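PDB 4TXG: chitinase from Chromobacterium violaceum, which probably binds chitin and hydrolyses its glycosidic bonds. Local coordinates for residues Gly144-Ala149 / Arg153-Gly158; Tyr188-Val193 / Met601-Ala606; Gly231-Leu236 / Val298-Lys303; Thr348-Leu353 / Leu386-Phe391; Arg355-Ala358 / Tyr363-Ile366. All coordinates share one frame; numbering follows the deposited sequence.

Interaction 1 of 5, residues Gly144-Ala149 / Arg153-Gly158; sequences GAEQLA and RRRIIG
E146 and R155 meet in a side-on salt bridge in which a single carboxylate oxygen takes both contacts. E146 OE2 lies 2.8 Å from R155 NE, with an N-H...O angle of 156°, and 3.0 Å from R155 NH2. The oxygen sits in the guanidinium plane, but the carboxylate is turned 53° out of it: NE reaches OE2 from above the carboxylate plane, whereas NH2 comes nearly along the C-O axis. E146 carries its acid outward on an extended chain, CG trans to the backbone N (chi1 -165°). Beside this bridge L148 supplies the apolar part. Its CD1 rests 3.5 Å from R154 C, against the backbone, and CD2 touches the R155 aliphatic chain, 3.8 Å from R155 CG.

In the second shell, H185 NE2 bonds to E146 OE1, so both oxygens of the acid are engaged, while S455 O and N458 OD1 hold R155 NH1. R155 is thus tied at both ends of its guanidinium. R153 and R154 direct their own polar ends elsewhere, both to D593.

The loop 144-149 therefore packs against the start of strand 155-161, a strand of the family 18 barrel, with H185 of strand 185-193 and F391 of strand 391-395 lining the bridge and helix 627-636 packing against R154 and I156.

Interaction 2 of 5, residues Tyr188-Val193 / Met601-Ala606; sequences YAFAHV and MFWELA
The benzo end of W603 meets F190 and A189 across the intervening strand 155-161. In F190, CG stands beside the backbone N and opposite the carbonyl carbon (chi1 -77°); in W603, CG is instead trans to the backbone N (chi1 180°), which carries the benzo end of the indole to strand 185-193. F190 CE2 approaches W603 CH2 to 3.5 Å, and F190 CZ lies 3.6 Å from W603 CZ3. The planes are only 22° from parallel, yet the ring centroids are 5.6 Å apart, so the rings are slid past one another and barely overlap. A189 CB is 3.9 Å from W603 CH2 and also lies over the centre of the F190 ring, so the methyl serves both aromatics. Cis peptide bonds precede F190 and E604, a feature well known in family 18 chitinases. With no hydrogen bond across it, the contact rests on dispersion and apolar burial, consistent with an aromatic surface in a carbohydrate-binding cleft.

Interaction 3 of 5, residues Gly231-Leu236 / Val298-Lys303; sequences GHFNLL and VAFLRK
F233 and F300 supply the whole aromatic contact, meeting rim to rim. F300 CZ approaches F233 CE2 to 3.5 Å and F233 CZ to 3.8 Å, coming in at the edge of the F233 ring near its plane. The planes stand at 87° and the centroids are 5.9 Å apart, but neither ring lies over the face of the other, so this is not a T-shaped stack. The two rings leave their helices with different first torsions: F233 holds CG beside its backbone N (chi1 -74°), while F300 places CG trans to it (chi1 -171°).

The two residues belong to helices 231-242 and 287-304, which lie on the outside of the TIM barrel typical of family 18 hydrolases. The rings span the distance between the helices; the nearest CA atoms, those of F233 and K303, are 10.6 Å apart.

Further aromatic partners extend the patch: F233 is edge-to-face with Y188, Y304 and F306, and F300 with Y304. F300 also touches I250 of strand 247-253.

Interaction 4 of 5, residues Thr348-Leu353 / Leu386-Phe391; sequences TLRDRL and LKYLDF
R350 reaches D390 and the carbonyl of Y388 by bending twice: CG leaves trans to the backbone N, then chi2 of 82° and chi3 of -82° turn the chain and bring NH2 to the 386-391 turn. This ties helix 338-360, an outer helix of the family 18 TIM barrel, to the turn that leads into the barrel strand 391-395.

R350 NH2 donates to both groups. Its bond to D390 OD2 measures 2.8 Å, is nearly straight at 171° and is part of a salt bridge. The oxygen lies in the guanidinium plane, while the nitrogen meets D390 from above the carboxylate plane, the two flat groups being steeply inclined. The second bond, to Y388 O at 3.0 Å, is more bent and comes in tilted from the carbonyl plane. Two acceptors on one nitrogen should restrain rotation of the guanidinium, and R350 NE adds a salt bridge to D354 of its own helix.

D390 is a buried acid with several partners: OD1 accepts from Y140 OH and Y363 OH, and OD2 also from the backbone N of I366. Such donors probably keep it ionised. R350 CD also comes 3.4 Å from the backbone Y388 O, while the two side chains cross at a slant. Finally, R350 CB sits 4.1 Å from Y388 CD1, the closest side-chain approach of that pair.

Interaction 5 of 5, residues Arg355-Ala358 / Tyr363-Ile366; sequences RAAA and YYQI
The Y364 ring presents its edge to the backbone of A356 and A357: A356 C and A357 N lie at the rim, close to the ring plane, A357 N being 3.8 Å from Y364 CD2. The two alanine methyls straddle that plane, A356 CB displaced to one side and A357 CB to the other. On the A356 side the ring also meets L301 and L353, both set toward its rim rather than over its centre. L301 of helix 287-304 and L353 of helix 338-360 thus pack on one side of the ring and A357 CB on the other.

The helix and the strand beginning at Q365 form the second half of a beta-alpha-beta unit of the TIM barrel: strand 308-312, helix 338-360 and strand 365-371 follow in sequence, and the two strands pair in parallel. The present contact lies at the turn from helix to second strand, where the nearest CA atoms, those of A357 and Y363, are 5.0 Å apart.

Small residues allow this closeness. A357 CB packs 3.9 Å from Y364 CD2, and A356 CB lies 4.1 Å from Y364 CE2; no hydrogen bond crosses between the segments. Y364 holds CG beside its backbone N (chi1 -59°), which turns the ring toward the helix, and its hydroxyl bonds to D360 OD2. Y363 points away, its hydroxyl paired with D390, but its backbone remains in touch: A357 CB is 4.1 Å from Y363 CA.

From the N terminus, interaction 1 closes first, a short loop that fixes the approach to the first barrel strand. Interaction 2 then opens at 188-193 and does not close until 601-606, spanning most of the barrel; interactions 3, 4 and 5 all fall within it. Interaction 3 joins two outer helices, and interaction 4 follows it in series, enclosing the still shorter loop of interaction 5. None crosses another. Interactions 4 and 5 share helix 338-360 and meet at D390. Interaction 1 joins interaction 2 through I157 O and F602 N, 2.9 Å apart on adjacent strands, while V298 and L353 pack interaction 3 onto interaction 4.

Interaction 1 of 5, residues Gly144-Ala149 / Arg153-Gly158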
# COMPACT_ATOMS: atom_id res chain seq x y z
N GLY A 144 5.25 -18.81 -10.72
CA GLY A 144 5.47 -17.59 -9.95
C GLY A 144 4.52 -17.28 -8.80
O GLY A 144 4.72 -16.29 -8.10
N ALA A 145 3.48 -18.09 -8.61
CA ALA A 145 2.56 -17.87 -7.50
C ALA A 145 3.26 -18.21 -6.19
O ALA A 145 4.11 -19.10 -6.16
CB ALA A 145 1.29 -18.71 -7.65
N GLU A 146 2.91 -17.51 -5.12
CA GLU A 146 3.61 -17.67 -3.85
C GLU A 146 3.16 -18.92 -3.09
O GLU A 146 1.97 -19.24 -3.04
CB GLU A 146 3.42 -16.42 -2.98
CG GLU A 146 4.40 -16.35 -1.82
CD GLU A 146 4.47 -14.98 -1.15
OE1 GLU A 146 4.93 -14.92 0.01
OE2 GLU A 146 4.06 -13.96 -1.77
N GLN A 147 4.11 -19.64 -2.52
CA GLN A 147 3.79 -20.71 -1.59
C GLN A 147 3.36 -20.08 -0.28
O GLN A 147 4.19 -19.51 0.44
CB GLN A 147 5.00 -21.62 -1.37
CG GLN A 147 5.56 -22.25 -2.64
CD GLN A 147 6.76 -23.13 -2.35
OE1 GLN A 147 6.72 -23.95 -1.43
NE2 GLN A 147 7.83 -22.95 -3.10
N LEU A 148 2.07 -20.16 0.04
CA LEU A 148 1.53 -19.44 1.19
C LEU A 148 1.30 -20.34 2.41
O LEU A 148 0.91 -21.50 2.29
CB LEU A 148 0.22 -18.73 0.82
CG LEU A 148 0.29 -17.56 -0.16
CD1 LEU A 148 -1.10 -16.99 -0.39
CD2 LEU A 148 1.24 -16.43 0.32
N ALA A 149 1.55 -19.77 3.59
CA ALA A 149 1.39 -20.47 4.85
C ALA A 149 -0.05 -20.88 5.13
O ALA A 149 -1.00 -20.29 4.59
CB ALA A 149 1.92 -19.60 5.99
N ARG A 153 -5.37 -19.42 0.27
CA ARG A 153 -5.41 -19.01 -1.13
C ARG A 153 -4.94 -17.56 -1.34
O ARG A 153 -4.56 -17.17 -2.44
CB ARG A 153 -6.85 -19.18 -1.65
CG ARG A 153 -7.13 -18.71 -3.08
CD ARG A 153 -8.54 -19.12 -3.53
NE ARG A 153 -9.60 -18.61 -2.64
CZ ARG A 153 -10.18 -19.32 -1.67
NH1 ARG A 153 -9.82 -20.57 -1.45
NH2 ARG A 153 -11.13 -18.76 -0.93
N ARG A 154 -5.01 -16.77 -0.27
CA ARG A 154 -4.70 -15.34 -0.33
C ARG A 154 -3.67 -14.96 0.72
O ARG A 154 -3.64 -15.55 1.79
CB ARG A 154 -5.95 -14.50 -0.08
CG ARG A 154 -7.12 -14.83 -0.98
CD ARG A 154 -6.93 -14.33 -2.41
NE ARG A 154 -7.95 -14.93 -3.27
CZ ARG A 154 -7.77 -15.25 -4.54
NH1 ARG A 154 -6.60 -14.98 -5.14
NH2 ARG A 154 -8.75 -15.83 -5.21
N ARG A 155 -2.85 -13.95 0.42
CA ARG A 155 -2.01 -13.40 1.48
C ARG A 155 -2.90 -12.79 2.55
O ARG A 155 -3.95 -12.23 2.25
CB ARG A 155 -1.05 -12.36 0.93
CG ARG A 155 -0.10 -12.89 -0.12
CD ARG A 155 1.03 -11.90 -0.38
NE ARG A 155 1.83 -12.34 -1.52
CZ ARG A 155 1.53 -12.04 -2.78
NH1 ARG A 155 0.46 -11.29 -3.03
NH2 ARG A 155 2.30 -12.48 -3.77
N ILE A 156 -2.48 -12.95 3.80
CA ILE A 156 -3.13 -12.35 4.95
C ILE A 156 -1.99 -11.73 5.74
O ILE A 156 -1.24 -12.43 6.44
CB ILE A 156 -3.92 -13.37 5.78
CG1 ILE A 156 -5.01 -14.02 4.92
CG2 ILE A 156 -4.52 -12.70 7.02
CD1 ILE A 156 -5.73 -15.18 5.62
N ILE A 157 -1.83 -10.43 5.57
CA ILE A 157 -0.64 -9.73 6.04
C ILE A 157 -0.99 -8.80 7.19
O ILE A 157 -1.72 -7.85 7.01
CB ILE A 157 -0.01 -8.91 4.91
CG1 ILE A 157 0.30 -9.81 3.71
CG2 ILE A 157 1.25 -8.19 5.38
CD1 ILE A 157 0.09 -9.10 2.37
N GLY A 158 -0.45 -9.09 8.37
CA GLY A 158 -0.76 -8.27 9.53
C GLY A 158 0.40 -7.40 9.94
O GLY A 158 1.54 -7.88 10.04

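Interaction 2 of 5, residues Tyr188-Val193 / Met601-Ala606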
# COMPACT_ATOMS: atom_id res chain seq x y z
N TYR A 188 6.73 -6.03 10.69
CA TYR A 188 7.09 -5.36 11.94
C TYR A 188 7.25 -3.87 11.73
O TYR A 188 8.07 -3.43 10.92
CB TYR A 188 8.39 -5.96 12.48
CG TYR A 188 8.86 -5.37 13.79
CD1 TYR A 188 9.60 -4.19 13.83
CD2 TYR A 188 8.58 -6.02 14.99
CE1 TYR A 188 10.05 -3.66 15.04
CE2 TYR A 188 9.02 -5.50 16.19
CZ TYR A 188 9.75 -4.33 16.22
OH TYR A 188 10.19 -3.83 17.42
N ALA A 189 6.49 -3.08 12.50
CA ALA A 189 6.48 -1.62 12.39
C ALA A 189 7.04 -0.96 13.64
O ALA A 189 6.53 -1.23 14.73
CB ALA A 189 5.04 -1.14 12.13
N PHE A 190 8.06 -0.10 13.56
CA PHE A 190 8.77 0.32 12.34
C PHE A 190 10.27 0.36 12.55
O PHE A 190 10.74 0.74 13.63
CB PHE A 190 8.37 1.73 11.89
CG PHE A 190 7.04 1.81 11.21
CD1 PHE A 190 6.87 1.28 9.95
CD2 PHE A 190 5.99 2.48 11.81
CE1 PHE A 190 5.65 1.38 9.31
CE2 PHE A 190 4.77 2.59 11.18
CZ PHE A 190 4.60 2.04 9.92
N ALA A 191 11.03 0.04 11.51
CA ALA A 191 12.41 0.50 11.42
C ALA A 191 12.42 1.90 10.79
O ALA A 191 11.42 2.35 10.23
CB ALA A 191 13.27 -0.47 10.60
N HIS A 192 13.55 2.59 10.89
CA HIS A 192 13.69 3.89 10.26
C HIS A 192 15.03 3.96 9.55
O HIS A 192 15.84 3.05 9.66
CB HIS A 192 13.58 5.02 11.29
CG HIS A 192 14.64 4.98 12.35
ND1 HIS A 192 14.47 4.32 13.55
CD2 HIS A 192 15.88 5.52 12.38
CE1 HIS A 192 15.57 4.45 14.28
NE2 HIS A 192 16.43 5.18 13.59
N VAL A 193 15.23 5.04 8.80
CA VAL A 193 16.51 5.32 8.17
C VAL A 193 17.31 6.22 9.11
O VAL A 193 16.87 7.33 9.41
CB VAL A 193 16.32 6.01 6.82
CG1 VAL A 193 17.69 6.35 6.19
CG2 VAL A 193 15.50 5.13 5.90
N MET A 601 -4.10 -6.97 3.48
CA MET A 601 -3.19 -6.50 4.50
C MET A 601 -4.04 -5.76 5.53
O MET A 601 -5.09 -5.22 5.18
CB MET A 601 -2.11 -5.60 3.87
CG MET A 601 -1.25 -4.81 4.84
SD MET A 601 -2.06 -3.25 5.29
CE MET A 601 -1.71 -2.25 3.83
N PHE A 602 -3.65 -5.74 6.80
CA PHE A 602 -4.39 -4.92 7.75
C PHE A 602 -3.46 -4.23 8.75
O PHE A 602 -2.42 -4.76 9.13
CB PHE A 602 -5.46 -5.75 8.48
CG PHE A 602 -4.95 -7.03 9.07
CD1 PHE A 602 -4.45 -7.06 10.36
CD2 PHE A 602 -4.99 -8.21 8.35
CE1 PHE A 602 -3.98 -8.24 10.91
CE2 PHE A 602 -4.52 -9.39 8.90
CZ PHE A 602 -4.02 -9.40 10.18
N TRP A 603 -3.85 -3.00 9.11
CA TRP A 603 -3.23 -2.25 10.18
C TRP A 603 -4.28 -2.10 11.27
O TRP A 603 -5.34 -1.55 10.98
CB TRP A 603 -2.80 -0.86 9.69
CG TRP A 603 -2.16 -0.05 10.76
CD1 TRP A 603 -2.80 0.61 11.77
CD2 TRP A 603 -0.77 0.14 10.95
NE1 TRP A 603 -1.87 1.21 12.59
CE2 TRP A 603 -0.61 0.95 12.10
CE3 TRP A 603 0.38 -0.28 10.26
CZ2 TRP A 603 0.64 1.35 12.58
CZ3 TRP A 603 1.61 0.12 10.73
CH2 TRP A 603 1.74 0.92 11.88
N GLU A 604 -4.06 -2.56 12.50
CA GLU A 604 -2.90 -3.33 12.96
C GLU A 604 -3.43 -4.51 13.76
O GLU A 604 -4.60 -4.53 14.14
CB GLU A 604 -1.98 -2.47 13.84
CG GLU A 604 -2.76 -1.85 15.01
CD GLU A 604 -1.88 -1.14 16.03
OE1 GLU A 604 -1.93 0.12 16.08
OE2 GLU A 604 -1.17 -1.83 16.79
N LEU A 605 -2.57 -5.49 14.03
CA LEU A 605 -2.99 -6.71 14.71
C LEU A 605 -3.70 -6.43 16.04
O LEU A 605 -4.72 -7.06 16.36
CB LEU A 605 -1.79 -7.63 14.93
CG LEU A 605 -1.37 -8.39 13.67
CD1 LEU A 605 0.09 -8.82 13.74
CD2 LEU A 605 -2.26 -9.62 13.51
N ALA A 606 -3.20 -5.46 16.80
CA ALA A 606 -3.74 -5.20 18.14
C ALA A 606 -5.16 -4.63 18.13
O ALA A 606 -5.81 -4.56 19.17
CB ALA A 606 -2.82 -4.26 18.89

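Interaction 3 of 5, residues Gly231-Leu236 / Val298-Lys303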
# COMPACT_ATOMS: atom_id res chain seq x y z
N GLY A 231 13.64 -9.22 23.25
CA GLY A 231 12.61 -8.38 22.65
C GLY A 231 11.63 -9.06 21.71
O GLY A 231 11.53 -10.30 21.68
N HIS A 232 10.88 -8.25 20.96
CA HIS A 232 9.94 -8.77 19.97
C HIS A 232 10.62 -9.74 19.00
O HIS A 232 10.03 -10.74 18.60
CB HIS A 232 9.32 -7.64 19.13
CG HIS A 232 8.47 -6.67 19.90
ND1 HIS A 232 7.44 -7.07 20.72
CD2 HIS A 232 8.47 -5.32 19.91
CE1 HIS A 232 6.86 -5.99 21.24
NE2 HIS A 232 7.45 -4.92 20.75
N PHE A 233 11.85 -9.43 18.60
CA PHE A 233 12.52 -10.22 17.56
C PHE A 233 12.79 -11.65 18.03
O PHE A 233 12.70 -12.60 17.24
CB PHE A 233 13.84 -9.56 17.14
CG PHE A 233 13.68 -8.32 16.27
CD1 PHE A 233 12.43 -7.77 16.02
CD2 PHE A 233 14.80 -7.71 15.71
CE1 PHE A 233 12.30 -6.63 15.23
CE2 PHE A 233 14.68 -6.58 14.92
CZ PHE A 233 13.43 -6.04 14.67
N ASN A 234 13.14 -11.80 19.30
CA ASN A 234 13.36 -13.13 19.87
C ASN A 234 12.09 -13.99 19.73
O ASN A 234 12.13 -15.14 19.28
CB ASN A 234 13.79 -13.00 21.34
CG ASN A 234 14.20 -14.32 21.96
OD1 ASN A 234 13.39 -15.24 22.09
ND2 ASN A 234 15.46 -14.41 22.37
N LEU A 235 10.95 -13.42 20.11
CA LEU A 235 9.68 -14.14 20.00
C LEU A 235 9.32 -14.42 18.53
O LEU A 235 8.85 -15.51 18.21
CB LEU A 235 8.56 -13.35 20.70
CG LEU A 235 8.69 -13.33 22.23
CD1 LEU A 235 7.57 -12.54 22.90
CD2 LEU A 235 8.72 -14.76 22.77
N LEU A 236 9.55 -13.46 17.63
CA LEU A 236 9.26 -13.71 16.21
C LEU A 236 10.05 -14.91 15.71
O LEU A 236 9.51 -15.80 15.04
CB LEU A 236 9.58 -12.47 15.36
CG LEU A 236 8.68 -11.25 15.55
CD1 LEU A 236 9.19 -10.10 14.68
CD2 LEU A 236 7.24 -11.58 15.20
N VAL A 298 20.34 -5.87 3.82
CA VAL A 298 20.85 -7.23 3.68
C VAL A 298 21.42 -7.72 5.02
O VAL A 298 21.11 -8.82 5.47
CB VAL A 298 21.94 -7.32 2.59
CG1 VAL A 298 22.67 -8.65 2.66
CG2 VAL A 298 21.32 -7.12 1.20
N ALA A 299 22.22 -6.88 5.68
CA ALA A 299 22.84 -7.29 6.93
C ALA A 299 21.80 -7.50 8.02
O ALA A 299 21.93 -8.40 8.86
CB ALA A 299 23.87 -6.25 7.38
N PHE A 300 20.77 -6.66 8.01
CA PHE A 300 19.69 -6.73 9.00
C PHE A 300 18.87 -8.01 8.84
O PHE A 300 18.60 -8.72 9.81
CB PHE A 300 18.79 -5.50 8.87
CG PHE A 300 17.77 -5.36 9.97
CD1 PHE A 300 16.53 -5.94 9.86
CD2 PHE A 300 18.07 -4.59 11.09
CE1 PHE A 300 15.58 -5.78 10.88
CE2 PHE A 300 17.13 -4.42 12.10
CZ PHE A 300 15.89 -5.01 11.99
N LEU A 301 18.49 -8.31 7.60
CA LEU A 301 17.76 -9.55 7.32
C LEU A 301 18.55 -10.79 7.77
O LEU A 301 18.00 -11.72 8.36
CB LEU A 301 17.46 -9.67 5.82
CG LEU A 301 16.58 -8.60 5.19
CD1 LEU A 301 16.11 -9.02 3.81
CD2 LEU A 301 15.42 -8.24 6.07
N ARG A 302 19.85 -10.80 7.47
CA ARG A 302 20.70 -11.91 7.85
C ARG A 302 20.84 -12.04 9.36
O ARG A 302 20.89 -13.15 9.89
CB ARG A 302 22.09 -11.76 7.21
CG ARG A 302 22.10 -12.12 5.74
CD ARG A 302 23.37 -11.66 5.05
NE ARG A 302 23.54 -12.31 3.75
CZ ARG A 302 24.43 -11.94 2.84
NH1 ARG A 302 25.26 -10.93 3.07
NH2 ARG A 302 24.51 -12.61 1.69
N LYS A 303 20.89 -10.91 10.05
CA LYS A 303 21.14 -10.90 11.49
C LYS A 303 19.95 -11.39 12.30
O LYS A 303 20.11 -12.12 13.29
CB LYS A 303 21.52 -9.50 11.95
CG LYS A 303 21.86 -9.40 13.43
CD LYS A 303 22.39 -8.01 13.76
CE LYS A 303 22.91 -7.93 15.19
NZ LYS A 303 23.38 -6.53 15.47

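Interaction 4 of 5, residues Thr348-Leu353 / Leu386-Phe391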
# COMPACT_ATOMS: atom_id res chain seq x y z
N THR A 348 18.10 -0.77 -6.58
CA THR A 348 19.31 -1.13 -5.85
C THR A 348 19.01 -2.15 -4.76
O THR A 348 19.77 -3.10 -4.54
CB THR A 348 19.99 0.11 -5.25
OG1 THR A 348 20.23 1.07 -6.28
CG2 THR A 348 21.33 -0.27 -4.61
N LEU A 349 17.91 -1.95 -4.06
CA LEU A 349 17.48 -2.91 -3.05
C LEU A 349 17.24 -4.29 -3.67
O LEU A 349 17.65 -5.31 -3.12
CB LEU A 349 16.22 -2.39 -2.37
CG LEU A 349 15.84 -2.75 -0.94
CD1 LEU A 349 17.01 -2.67 0.02
CD2 LEU A 349 14.74 -1.77 -0.54
N ARG A 350 16.59 -4.30 -4.83
CA ARG A 350 16.33 -5.53 -5.58
C ARG A 350 17.63 -6.24 -5.94
O ARG A 350 17.78 -7.44 -5.75
CB ARG A 350 15.52 -5.23 -6.85
CG ARG A 350 15.27 -6.44 -7.76
CD ARG A 350 14.08 -7.27 -7.29
NE ARG A 350 14.42 -8.19 -6.21
CZ ARG A 350 13.55 -8.67 -5.32
NH1 ARG A 350 13.96 -9.53 -4.39
NH2 ARG A 350 12.27 -8.29 -5.37
N ASP A 351 18.59 -5.46 -6.44
CA ASP A 351 19.90 -5.98 -6.80
C ASP A 351 20.62 -6.59 -5.58
O ASP A 351 21.13 -7.71 -5.65
CB ASP A 351 20.75 -4.87 -7.42
CG ASP A 351 22.14 -5.35 -7.80
OD1 ASP A 351 23.02 -5.41 -6.92
OD2 ASP A 351 22.36 -5.66 -9.00
N ARG A 352 20.66 -5.86 -4.47
CA ARG A 352 21.41 -6.34 -3.32
C ARG A 352 20.74 -7.56 -2.69
O ARG A 352 21.42 -8.50 -2.28
CB ARG A 352 21.57 -5.25 -2.25
CG ARG A 352 22.34 -4.03 -2.72
CD ARG A 352 23.74 -4.37 -3.21
NE ARG A 352 24.47 -3.13 -3.49
CZ ARG A 352 24.41 -2.46 -4.64
NH1 ARG A 352 23.67 -2.92 -5.65
NH2 ARG A 352 25.08 -1.33 -4.78
N LEU A 353 19.42 -7.54 -2.62
CA LEU A 353 18.71 -8.67 -2.03
C LEU A 353 18.75 -9.90 -2.95
O LEU A 353 18.84 -11.03 -2.46
CB LEU A 353 17.27 -8.30 -1.69
CG LEU A 353 17.14 -7.51 -0.38
CD1 LEU A 353 15.69 -7.38 -0.01
CD2 LEU A 353 17.91 -8.19 0.73
N LEU A 386 7.26 -0.37 -9.54
CA LEU A 386 6.49 -1.59 -9.25
C LEU A 386 7.18 -2.88 -9.71
O LEU A 386 7.03 -3.92 -9.09
CB LEU A 386 5.10 -1.51 -9.90
CG LEU A 386 4.14 -0.48 -9.29
CD1 LEU A 386 2.84 -0.46 -10.06
CD2 LEU A 386 3.87 -0.79 -7.83
N LYS A 387 7.96 -2.80 -10.79
CA LYS A 387 8.59 -3.99 -11.35
C LYS A 387 9.61 -4.62 -10.39
O LYS A 387 9.96 -5.78 -10.55
CB LYS A 387 9.28 -3.67 -12.68
CG LYS A 387 10.44 -2.70 -12.54
CD LYS A 387 10.98 -2.21 -13.90
CE LYS A 387 11.64 -3.33 -14.68
NZ LYS A 387 12.41 -2.80 -15.85
N TYR A 388 10.06 -3.88 -9.38
CA TYR A 388 11.06 -4.41 -8.45
C TYR A 388 10.45 -5.09 -7.23
O TYR A 388 11.17 -5.72 -6.45
CB TYR A 388 11.99 -3.28 -7.99
CG TYR A 388 12.67 -2.61 -9.16
CD1 TYR A 388 13.57 -3.32 -9.96
CD2 TYR A 388 12.40 -1.29 -9.49
CE1 TYR A 388 14.18 -2.74 -11.05
CE2 TYR A 388 13.02 -0.69 -10.59
CZ TYR A 388 13.91 -1.43 -11.36
OH TYR A 388 14.53 -0.85 -12.45
N LEU A 389 9.14 -4.97 -7.06
CA LEU A 389 8.49 -5.38 -5.83
C LEU A 389 7.85 -6.76 -5.92
O LEU A 389 7.05 -7.03 -6.83
CB LEU A 389 7.43 -4.35 -5.42
CG LEU A 389 7.98 -2.95 -5.23
CD1 LEU A 389 6.85 -1.94 -5.02
CD2 LEU A 389 8.94 -2.93 -4.05
N ASP A 390 8.18 -7.63 -4.98
CA ASP A 390 7.51 -8.92 -4.93
C ASP A 390 6.00 -8.75 -4.84
O ASP A 390 5.25 -9.45 -5.50
CB ASP A 390 8.02 -9.74 -3.76
CG ASP A 390 9.41 -10.26 -4.01
OD1 ASP A 390 9.54 -11.37 -4.57
OD2 ASP A 390 10.38 -9.54 -3.68
N PHE A 391 5.57 -7.80 -4.01
CA PHE A 391 4.17 -7.38 -4.02
C PHE A 391 4.01 -6.05 -3.33
O PHE A 391 4.94 -5.57 -2.66
CB PHE A 391 3.24 -8.45 -3.40
CG PHE A 391 3.58 -8.86 -1.98
CD1 PHE A 391 3.17 -8.09 -0.90
CD2 PHE A 391 4.24 -10.06 -1.73
CE1 PHE A 391 3.44 -8.48 0.41
CE2 PHE A 391 4.53 -10.45 -0.42
CZ PHE A 391 4.12 -9.67 0.65

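Interaction 5 of 5, residues Arg355-Ala358 / Tyr363-Ile366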
# COMPACT_ATOMS: atom_id res chain seq x y z
N ARG A 355 21.28 -10.68 -4.99
CA ARG A 355 22.62 -11.23 -4.83
C ARG A 355 22.79 -11.94 -3.49
O ARG A 355 23.39 -13.02 -3.44
CB ARG A 355 23.67 -10.13 -4.96
CG ARG A 355 23.72 -9.53 -6.35
CD ARG A 355 24.78 -8.46 -6.48
NE ARG A 355 24.52 -7.65 -7.67
CZ ARG A 355 24.92 -7.98 -8.89
NH1 ARG A 355 24.63 -7.19 -9.91
NH2 ARG A 355 25.61 -9.10 -9.08
N ALA A 356 22.26 -11.35 -2.43
CA ALA A 356 22.31 -11.97 -1.10
C ALA A 356 21.55 -13.30 -1.09
O ALA A 356 22.00 -14.28 -0.49
CB ALA A 356 21.75 -11.02 -0.04
N ALA A 357 20.40 -13.33 -1.75
CA ALA A 357 19.59 -14.54 -1.83
C ALA A 357 20.35 -15.66 -2.54
O ALA A 357 20.31 -16.82 -2.11
CB ALA A 357 18.27 -14.25 -2.55
N ALA A 358 21.04 -15.32 -3.62
CA ALA A 358 21.81 -16.30 -4.36
C ALA A 358 22.95 -16.84 -3.50
O ALA A 358 23.26 -18.03 -3.54
CB ALA A 358 22.34 -15.69 -5.65
N TYR A 363 15.38 -17.05 -0.28
CA TYR A 363 14.89 -15.87 -0.99
C TYR A 363 14.52 -14.72 -0.04
O TYR A 363 14.01 -14.95 1.06
CB TYR A 363 13.67 -16.26 -1.84
CG TYR A 363 13.21 -15.15 -2.73
CD1 TYR A 363 13.93 -14.82 -3.87
CD2 TYR A 363 12.07 -14.42 -2.42
CE1 TYR A 363 13.52 -13.80 -4.69
CE2 TYR A 363 11.66 -13.39 -3.24
CZ TYR A 363 12.38 -13.09 -4.37
OH TYR A 363 11.99 -12.08 -5.20
N TYR A 364 14.78 -13.48 -0.48
CA TYR A 364 14.38 -12.29 0.28
C TYR A 364 13.40 -11.45 -0.52
O TYR A 364 13.69 -11.05 -1.65
CB TYR A 364 15.60 -11.44 0.66
CG TYR A 364 16.63 -12.17 1.49
CD1 TYR A 364 16.36 -12.53 2.81
CD2 TYR A 364 17.87 -12.51 0.96
CE1 TYR A 364 17.30 -13.21 3.58
CE2 TYR A 364 18.82 -13.20 1.72
CZ TYR A 364 18.53 -13.54 3.03
OH TYR A 364 19.46 -14.22 3.79
N GLN A 365 12.25 -11.17 0.07
CA GLN A 365 11.21 -10.39 -0.60
C GLN A 365 11.40 -8.89 -0.38
O GLN A 365 11.86 -8.45 0.67
CB GLN A 365 9.81 -10.83 -0.13
CG GLN A 365 9.35 -12.18 -0.70
CD GLN A 365 7.94 -12.56 -0.26
OE1 GLN A 365 7.62 -12.53 0.93
NE2 GLN A 365 7.09 -12.94 -1.22
N ILE A 366 11.05 -8.10 -1.39
CA ILE A 366 10.88 -6.66 -1.20
C ILE A 366 9.43 -6.30 -1.42
O ILE A 366 8.86 -6.60 -2.48
CB ILE A 366 11.72 -5.82 -2.16
CG1 ILE A 366 13.17 -6.26 -2.10
CG2 ILE A 366 11.59 -4.33 -1.82
CD1 ILE A 366 14.04 -5.48 -3.02